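PDB 3VU1: putative uncharacterized protein PH0242 from Pyrococcus horikoshii, which is the C-terminal globular domain of AglB, an archaeal member of the oligosaccharyltransferase family, rich in beta strands and carrying a bound calcium ion. Local coordinates for residues Ile142-Ile147 against Arg153-Asn158; Phe213-Phe218 against Ser226-Lys231; Ile237-Tyr242 against Val247-Pro252. All coordinates share one frame; numbering follows the deposited sequence.

Interaction 1: Ile142-Ile147 against Arg153-Asn158; sequences IVIKVI and RRIAVN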
# COMPACT_ATOMS: atom_id res chain seq x y z
N ILE A 142 -1.38 -32.04 2.09
CA ILE A 142 -2.51 -31.49 1.38
C ILE A 142 -2.43 -31.77 -0.10
O ILE A 142 -1.35 -31.65 -0.71
CB ILE A 142 -2.67 -29.95 1.62
CG1 ILE A 142 -3.04 -29.68 3.08
CG2 ILE A 142 -3.72 -29.35 0.70
CD1 ILE A 142 -3.74 -28.38 3.32
N VAL A 143 -3.57 -32.15 -0.68
CA VAL A 143 -3.69 -32.30 -2.13
C VAL A 143 -4.99 -31.68 -2.57
O VAL A 143 -6.06 -32.13 -2.15
CB VAL A 143 -3.66 -33.78 -2.60
CG1 VAL A 143 -3.89 -33.86 -4.11
CG2 VAL A 143 -2.34 -34.46 -2.26
N ILE A 144 -4.90 -30.65 -3.40
CA ILE A 144 -6.09 -30.02 -3.97
C ILE A 144 -6.23 -30.46 -5.43
O ILE A 144 -5.26 -30.42 -6.21
CB ILE A 144 -6.03 -28.49 -3.90
CG1 ILE A 144 -5.87 -28.01 -2.45
CG2 ILE A 144 -7.27 -27.88 -4.52
CD1 ILE A 144 -5.27 -26.61 -2.36
N LYS A 145 -7.43 -30.90 -5.78
CA LYS A 145 -7.72 -31.36 -7.14
C LYS A 145 -9.13 -31.00 -7.58
O LYS A 145 -10.01 -30.77 -6.75
CB LYS A 145 -7.48 -32.87 -7.28
CG LYS A 145 -8.40 -33.75 -6.47
CD LYS A 145 -7.62 -34.84 -5.75
CE LYS A 145 -7.18 -35.99 -6.66
NZ LYS A 145 -6.12 -36.81 -5.99
N VAL A 146 -9.32 -30.93 -8.90
CA VAL A 146 -10.66 -30.75 -9.46
C VAL A 146 -11.26 -32.13 -9.74
O VAL A 146 -10.63 -32.98 -10.37
CB VAL A 146 -10.63 -29.95 -10.76
CG1 VAL A 146 -11.99 -29.33 -11.02
CG2 VAL A 146 -9.56 -28.87 -10.70
N ILE A 147 -12.47 -32.36 -9.24
CA ILE A 147 -13.21 -33.59 -9.49
C ILE A 147 -14.37 -33.25 -10.43
O ILE A 147 -14.98 -32.17 -10.30
CB ILE A 147 -13.76 -34.20 -8.17
CG1 ILE A 147 -12.66 -34.33 -7.08
CG2 ILE A 147 -14.47 -35.54 -8.41
CD1 ILE A 147 -11.51 -35.26 -7.40
N ARG A 153 -18.43 -29.66 -11.84
CA ARG A 153 -17.09 -29.50 -11.25
C ARG A 153 -17.16 -29.18 -9.76
O ARG A 153 -18.06 -28.49 -9.28
CB ARG A 153 -16.37 -28.34 -11.92
CG ARG A 153 -16.07 -28.52 -13.39
CD ARG A 153 -14.61 -28.85 -13.60
NE ARG A 153 -14.10 -28.29 -14.84
CZ ARG A 153 -13.90 -26.99 -15.07
NH1 ARG A 153 -14.18 -26.08 -14.14
NH2 ARG A 153 -13.43 -26.59 -16.25
N ARG A 154 -16.18 -29.66 -9.01
CA ARG A 154 -16.04 -29.25 -7.62
C ARG A 154 -14.56 -29.27 -7.19
O ARG A 154 -13.71 -29.92 -7.83
CB ARG A 154 -16.94 -30.10 -6.69
CG ARG A 154 -16.32 -31.43 -6.29
CD ARG A 154 -17.16 -32.24 -5.30
NE ARG A 154 -16.34 -33.34 -4.80
CZ ARG A 154 -16.26 -34.55 -5.35
NH1 ARG A 154 -16.99 -34.84 -6.43
NH2 ARG A 154 -15.46 -35.47 -4.83
N ILE A 155 -14.24 -28.52 -6.14
CA ILE A 155 -12.88 -28.54 -5.65
C ILE A 155 -12.82 -29.45 -4.44
O ILE A 155 -13.63 -29.33 -3.54
CB ILE A 155 -12.31 -27.12 -5.38
CG1 ILE A 155 -12.34 -26.28 -6.67
CG2 ILE A 155 -10.90 -27.17 -4.80
CD1 ILE A 155 -11.48 -26.81 -7.79
N ALA A 156 -11.88 -30.38 -4.45
CA ALA A 156 -11.66 -31.23 -3.29
C ALA A 156 -10.30 -30.93 -2.65
O ALA A 156 -9.26 -30.99 -3.31
CB ALA A 156 -11.76 -32.70 -3.67
N VAL A 157 -10.32 -30.62 -1.36
CA VAL A 157 -9.09 -30.42 -0.61
C VAL A 157 -8.99 -31.60 0.33
O VAL A 157 -9.85 -31.78 1.19
CB VAL A 157 -9.12 -29.10 0.19
CG1 VAL A 157 -7.84 -28.93 1.01
CG2 VAL A 157 -9.34 -27.90 -0.73
N ASN A 158 -7.95 -32.41 0.14
CA ASN A 158 -7.70 -33.57 1.00
C ASN A 158 -6.60 -33.24 1.97
O ASN A 158 -5.49 -32.83 1.57
CB ASN A 158 -7.31 -34.80 0.19
CG ASN A 158 -8.32 -35.14 -0.88
OD1 ASN A 158 -7.98 -35.23 -2.06
ND2 ASN A 158 -9.58 -35.30 -0.49

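Interaction 2: Phe213-Phe218 against Ser226-Lys231; sequences FVKLAF and SEFAEK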
# COMPACT_ATOMS: atom_id res chain seq x y z
N PHE A 213 -2.73 -8.54 1.00
CA PHE A 213 -1.55 -9.36 0.81
C PHE A 213 -1.78 -10.45 -0.25
O PHE A 213 -0.94 -10.66 -1.13
CB PHE A 213 -1.14 -10.02 2.11
CG PHE A 213 -0.03 -11.03 1.95
CD1 PHE A 213 -0.28 -12.39 2.12
CD2 PHE A 213 1.25 -10.63 1.65
CE1 PHE A 213 0.74 -13.34 1.99
CE2 PHE A 213 2.28 -11.57 1.52
CZ PHE A 213 2.03 -12.92 1.68
N VAL A 214 -2.91 -11.15 -0.15
CA VAL A 214 -3.29 -12.16 -1.11
C VAL A 214 -3.31 -11.57 -2.52
O VAL A 214 -2.79 -12.19 -3.45
CB VAL A 214 -4.66 -12.77 -0.74
CG1 VAL A 214 -5.25 -13.50 -1.92
CG2 VAL A 214 -4.53 -13.73 0.44
N LYS A 215 -3.87 -10.37 -2.69
CA LYS A 215 -3.91 -9.71 -3.99
C LYS A 215 -2.52 -9.42 -4.52
O LYS A 215 -2.23 -9.73 -5.66
CB LYS A 215 -4.67 -8.37 -3.94
CG LYS A 215 -6.14 -8.38 -3.54
CD LYS A 215 -6.68 -6.94 -3.68
CE LYS A 215 -8.05 -6.75 -3.06
NZ LYS A 215 -8.08 -6.75 -1.56
N LEU A 216 -1.68 -8.79 -3.70
CA LEU A 216 -0.39 -8.30 -4.17
C LEU A 216 0.71 -9.35 -4.18
O LEU A 216 1.66 -9.24 -4.95
CB LEU A 216 0.08 -7.10 -3.33
CG LEU A 216 -0.78 -5.81 -3.32
CD1 LEU A 216 -0.29 -4.86 -2.24
CD2 LEU A 216 -0.83 -5.10 -4.67
N ALA A 217 0.61 -10.36 -3.31
CA ALA A 217 1.58 -11.47 -3.29
C ALA A 217 1.38 -12.43 -4.48
O ALA A 217 2.34 -12.94 -5.03
CB ALA A 217 1.50 -12.25 -1.98
N PHE A 218 0.13 -12.66 -4.85
CA PHE A 218 -0.18 -13.73 -5.76
C PHE A 218 -0.93 -13.27 -6.98
O PHE A 218 -1.49 -14.09 -7.67
CB PHE A 218 -0.99 -14.79 -5.01
CG PHE A 218 -0.36 -15.20 -3.71
CD1 PHE A 218 -1.02 -15.00 -2.50
CD2 PHE A 218 0.93 -15.78 -3.68
CE1 PHE A 218 -0.42 -15.36 -1.29
CE2 PHE A 218 1.52 -16.15 -2.47
CZ PHE A 218 0.85 -15.93 -1.27
N SER A 226 -16.51 -3.62 -4.77
CA SER A 226 -16.58 -3.43 -6.20
C SER A 226 -15.55 -2.41 -6.67
O SER A 226 -15.46 -1.31 -6.12
CB SER A 226 -17.99 -2.98 -6.57
OG SER A 226 -17.94 -2.31 -7.80
N GLU A 227 -14.76 -2.78 -7.68
CA GLU A 227 -13.70 -1.90 -8.21
C GLU A 227 -12.39 -1.90 -7.38
O GLU A 227 -11.36 -1.42 -7.86
CB GLU A 227 -14.23 -0.46 -8.36
CG GLU A 227 -15.37 -0.29 -9.35
CD GLU A 227 -14.86 0.09 -10.72
OE1 GLU A 227 -14.59 1.29 -10.92
OE2 GLU A 227 -14.72 -0.81 -11.59
N PHE A 228 -12.43 -2.42 -6.16
CA PHE A 228 -11.31 -2.27 -5.23
C PHE A 228 -9.96 -2.89 -5.67
O PHE A 228 -8.90 -2.26 -5.51
CB PHE A 228 -11.67 -2.71 -3.80
CG PHE A 228 -10.64 -2.26 -2.79
CD1 PHE A 228 -10.57 -0.92 -2.39
CD2 PHE A 228 -9.67 -3.16 -2.31
CE1 PHE A 228 -9.59 -0.49 -1.50
CE2 PHE A 228 -8.70 -2.73 -1.42
CZ PHE A 228 -8.66 -1.40 -1.01
N ALA A 229 -10.00 -4.10 -6.21
CA ALA A 229 -8.78 -4.70 -6.73
C ALA A 229 -8.19 -3.84 -7.85
O ALA A 229 -6.98 -3.57 -7.87
CB ALA A 229 -9.04 -6.11 -7.21
N GLU A 230 -9.05 -3.38 -8.76
CA GLU A 230 -8.58 -2.59 -9.90
C GLU A 230 -7.94 -1.28 -9.46
O GLU A 230 -6.93 -0.84 -10.04
CB GLU A 230 -9.73 -2.35 -10.89
CG GLU A 230 -9.41 -2.76 -12.32
CD GLU A 230 -10.21 -1.99 -13.37
OE1 GLU A 230 -9.63 -1.65 -14.43
OE2 GLU A 230 -11.43 -1.72 -13.13
N LYS A 231 -8.51 -0.65 -8.43
CA LYS A 231 -7.97 0.61 -7.91
C LYS A 231 -6.66 0.36 -7.22
O LYS A 231 -5.66 1.03 -7.52
CB LYS A 231 -8.93 1.28 -6.95
CG LYS A 231 -10.19 1.83 -7.56
CD LYS A 231 -11.29 1.69 -6.52
CE LYS A 231 -11.59 3.00 -5.82
NZ LYS A 231 -12.69 3.72 -6.52

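Interaction 3: Ile237-Tyr242 against Val247-Pro252; sequences IPVYQY and VYEFRP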
# COMPACT_ATOMS: atom_id res chain seq x y z
N ILE A 237 2.28 -0.32 -8.02
CA ILE A 237 2.82 -0.70 -9.33
C ILE A 237 4.02 -1.65 -9.20
O ILE A 237 5.03 -1.30 -8.60
CB ILE A 237 3.24 0.58 -10.10
CG1 ILE A 237 2.02 1.48 -10.32
CG2 ILE A 237 3.93 0.27 -11.42
CD1 ILE A 237 0.78 0.72 -10.76
N PRO A 238 3.93 -2.87 -9.77
CA PRO A 238 5.14 -3.73 -9.64
C PRO A 238 6.24 -3.10 -10.43
O PRO A 238 6.07 -2.93 -11.61
CB PRO A 238 4.75 -5.05 -10.31
CG PRO A 238 3.44 -4.82 -10.96
CD PRO A 238 2.81 -3.55 -10.43
N VAL A 239 7.33 -2.72 -9.79
CA VAL A 239 8.46 -2.17 -10.53
C VAL A 239 9.64 -3.14 -10.64
O VAL A 239 10.54 -2.90 -11.44
CB VAL A 239 8.96 -0.85 -9.94
CG1 VAL A 239 7.97 0.27 -10.22
CG2 VAL A 239 9.24 -1.01 -8.43
N TYR A 240 9.65 -4.19 -9.82
CA TYR A 240 10.73 -5.19 -9.82
C TYR A 240 10.24 -6.41 -9.09
O TYR A 240 9.53 -6.29 -8.08
CB TYR A 240 11.99 -4.66 -9.12
CG TYR A 240 13.16 -5.61 -9.20
CD1 TYR A 240 13.55 -6.39 -8.11
CD2 TYR A 240 13.90 -5.71 -10.36
CE1 TYR A 240 14.63 -7.25 -8.19
CE2 TYR A 240 14.99 -6.55 -10.46
CZ TYR A 240 15.35 -7.33 -9.39
OH TYR A 240 16.44 -8.17 -9.55
N GLN A 241 10.62 -7.58 -9.60
CA GLN A 241 10.38 -8.87 -8.93
C GLN A 241 11.51 -9.85 -9.14
O GLN A 241 12.22 -9.83 -10.15
CB GLN A 241 9.07 -9.54 -9.33
CG GLN A 241 8.65 -9.45 -10.78
CD GLN A 241 7.13 -9.46 -10.93
OE1 GLN A 241 6.52 -8.46 -11.35
NE2 GLN A 241 6.51 -10.58 -10.54
N TYR A 242 11.68 -10.71 -8.14
CA TYR A 242 12.72 -11.69 -8.11
C TYR A 242 12.42 -12.69 -7.02
O TYR A 242 12.09 -12.33 -5.87
CB TYR A 242 14.09 -11.03 -7.90
CG TYR A 242 15.15 -11.90 -8.52
CD1 TYR A 242 15.65 -11.64 -9.81
CD2 TYR A 242 15.59 -13.04 -7.85
CE1 TYR A 242 16.60 -12.48 -10.38
CE2 TYR A 242 16.54 -13.88 -8.41
CZ TYR A 242 17.04 -13.61 -9.66
OH TYR A 242 17.96 -14.48 -10.16
N VAL A 247 8.65 -5.72 -5.49
CA VAL A 247 8.73 -4.31 -5.08
C VAL A 247 7.65 -3.49 -5.76
O VAL A 247 7.66 -3.37 -6.99
CB VAL A 247 10.10 -3.71 -5.46
CG1 VAL A 247 10.23 -2.24 -5.06
CG2 VAL A 247 11.21 -4.54 -4.85
N TYR A 248 6.74 -2.93 -4.98
CA TYR A 248 5.67 -2.07 -5.51
C TYR A 248 5.97 -0.62 -5.25
O TYR A 248 6.34 -0.26 -4.13
CB TYR A 248 4.38 -2.40 -4.85
CG TYR A 248 3.77 -3.71 -5.31
CD1 TYR A 248 3.93 -4.86 -4.56
CD2 TYR A 248 3.03 -3.79 -6.52
CE1 TYR A 248 3.35 -6.06 -4.95
CE2 TYR A 248 2.47 -4.98 -6.95
CZ TYR A 248 2.61 -6.10 -6.15
OH TYR A 248 2.05 -7.29 -6.53
N GLU A 249 5.86 0.23 -6.27
CA GLU A 249 5.92 1.68 -6.06
C GLU A 249 4.55 2.13 -5.58
O GLU A 249 3.51 1.63 -6.06
CB GLU A 249 6.27 2.40 -7.34
CG GLU A 249 6.05 3.89 -7.33
CD GLU A 249 6.30 4.53 -8.71
OE1 GLU A 249 7.26 4.12 -9.40
OE2 GLU A 249 5.56 5.45 -9.12
N PHE A 250 4.54 3.01 -4.58
CA PHE A 250 3.30 3.51 -4.04
C PHE A 250 2.98 4.83 -4.71
O PHE A 250 3.83 5.73 -4.74
CB PHE A 250 3.38 3.69 -2.55
CG PHE A 250 2.15 4.28 -1.91
CD1 PHE A 250 0.93 3.58 -1.92
CD2 PHE A 250 2.21 5.52 -1.26
CE1 PHE A 250 -0.19 4.11 -1.30
CE2 PHE A 250 1.08 6.06 -0.66
CZ PHE A 250 -0.11 5.35 -0.66
N ARG A 251 1.77 4.91 -5.26
CA ARG A 251 1.24 6.14 -5.80
C ARG A 251 -0.06 6.38 -5.11
O ARG A 251 -1.07 5.72 -5.40
CB ARG A 251 1.02 6.01 -7.28
CG ARG A 251 2.30 5.83 -8.07
CD ARG A 251 1.97 5.32 -9.44
NE ARG A 251 3.13 5.35 -10.31
CZ ARG A 251 3.12 4.92 -11.57
NH1 ARG A 251 2.01 4.45 -12.12
NH2 ARG A 251 4.23 5.01 -12.29
N PRO A 252 -0.06 7.31 -4.15
CA PRO A 252 -1.28 7.57 -3.36
C PRO A 252 -2.45 8.07 -4.24
O PRO A 252 -3.61 7.73 -3.97
CB PRO A 252 -0.84 8.62 -2.33
CG PRO A 252 0.43 9.22 -2.88
CD PRO A 252 1.07 8.19 -3.78

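Interaction 1: Ile142-Ile147 against Arg153-Asn158
Ile147 and Arg154 face each other near the turn of a regular antiparallel hairpin, and their side chains run alongside each other in the same direction. The guanidinium of Arg154 turns one face to its neighbour: Ile147 CB sits 3.6 Å above that plane, away from its middle, and Ile147 CG2 is 3.7 Å from Arg154 CZ. The arginine gets there with CG tucked between its backbone N and carbonyl carbon (chi1 83°) and the chain extended from CG to NE. Both terminal nitrogens have partners of their own: NH2 makes a salt bridge with Glu163 of the next strand, and NH1 bonds to Gln149 in the turn.

At the other end, Asn158 is joined to Val143 by two backbone bonds, Val143 N to Asn158 O and Asn158 N to Val143 O, each 3.0 Å. Its OD1 lies 3.7 Å from Lys145 CD, while ND2 reaches the second oxygen of Glu163. Ala156 fills the middle of this face, with its CB 3.9 Å from Ile147 CG1.

The opposite face belongs to Ile144, Val146, Ile155 and Val157. There Ile144 CG2 meets Ile155 CG2 at 3.7 Å, and the aliphatic row packs on strands 125-130 and 192-196 of the same large sheet in the insert domain. The chemistry thus divides the hairpin in two: one face is aliphatic, buried at Ile144, Ile155 and Val157 but exposed at Val146, while on the other a single carboxylate from the adjoining strand engages Arg154 and Asn158, probably helping to keep the guanidinium over Ile147.

Interaction 2: Phe213-Phe218 against Ser226-Lys231
Lys215 and Ala229 are the residues whose CA atoms come nearest across the two segments, 7.5 Å apart, and no hydrogen bond joins them. Lys215 sits on a short helix, where Ala217 N bonds to Phe213 O at 2.7 Å. The second helix starts at Phe228. Glu227 holds its N-cap position, and the first turn is closed by Lys231 N bonding to Glu227 O at 3.0 Å.

One long side chain bridges the gap. Lys215 points from its helix toward the other segment and runs extended as far as CE, which comes to 4.3 Å from Ala229 CB. A bend at the last torsion (chi4 72°) then swings NZ beside the ring of Phe228, 4.0 Å from CD2. The ammonium meets the edge of that ring, near its plane, rather than a face, so this is not a cation-pi contact.

In the fold, the two helices follow one another through a loop, and they also pack through Leu216, which touches Leu232 and Phe233 of the second helix. The Lys215 ammonium is buried here but well supplied: it forms a salt bridge with Asp71 and hydrogen bonds with Thr210 O and Asn212 OD1.

Phe228 has its CG anti to the backbone N (chi1 -167°), which carries the ring toward Lys215, and its side chain crosses that of the lysine at about a right angle. The ring also touches Asp71, Ser75 and the calcium ligand Glu76. The Phe228 side chain is about 6 Å from the calcium ion.

Interaction 3: Ile237-Tyr242 against Val247-Pro252
The carbonyl oxygen of Ile237 is gripped by two groups of the facing strand: Glu249 N donates a hydrogen bond to it at 2.9 Å, and Tyr248 CA makes a CA-H...O contact with it at 3.2 Å. The frame is an antiparallel beta hairpin with a classic bulge. Pro238 pairs with Tyr248, but one step further on Val239 and Tyr240 both face Val247. Each of these two supplies a backbone bond, Val239 N to Val247 O at 2.9 Å and Val247 N to Tyr240 O at 2.8 Å. Strand 236-242 is outermost in its small sheet, and strand 245-250 continues the pairing to strand 86-90.

On the face of Pro238 and Tyr248, the proline ring lies slantwise against the tyrosine, with Pro238 CD 3.8 Å from Tyr248 CE2. The phenol hydroxyl goes on to the carbonyl of Leu216, so the ring is held at its far end too.

Val239 CG2, set between its own backbone N and carbonyl carbon (chi1 -72° to CG1), lies 3.7 Å from Val247 CG1. Val239 CG1 touches Glu249 CB, the two side chains crossing at about a right angle. Beside Val239, Tyr240 has its ring stacked on Trp19 of helix 13-23, which also packs on Val239.

Beyond the paired region, Arg251 stretches back under Ile237, whose CG1 lies over one face of the guanidinium. A salt bridge back to Glu249 on the strand probably steadies that group: Arg251 NE meets Glu249 OE2 at 2.7 Å, approaching from above the carboxylate plane, 49° out of it.

In the fold
Following the chain from the N terminus, the three contacts come in series; none encloses or crosses another. Interaction 1 closes the short loop of a hairpin in the insert domain and stands apart, its centre about 25 Å from that of interaction 2 and about 34 Å from that of interaction 3. The chain then reaches helix 212-218, and interaction 2 closes the loop leading to helix 228-235. That helix passes straight into strand 236-242, which opens interaction 3, a second hairpin closing on itself. Interactions 2 and 3 touch through Leu216 and Tyr248, linking helix 212-218 to the small mixed sheet, in the central region that also holds the calcium ion.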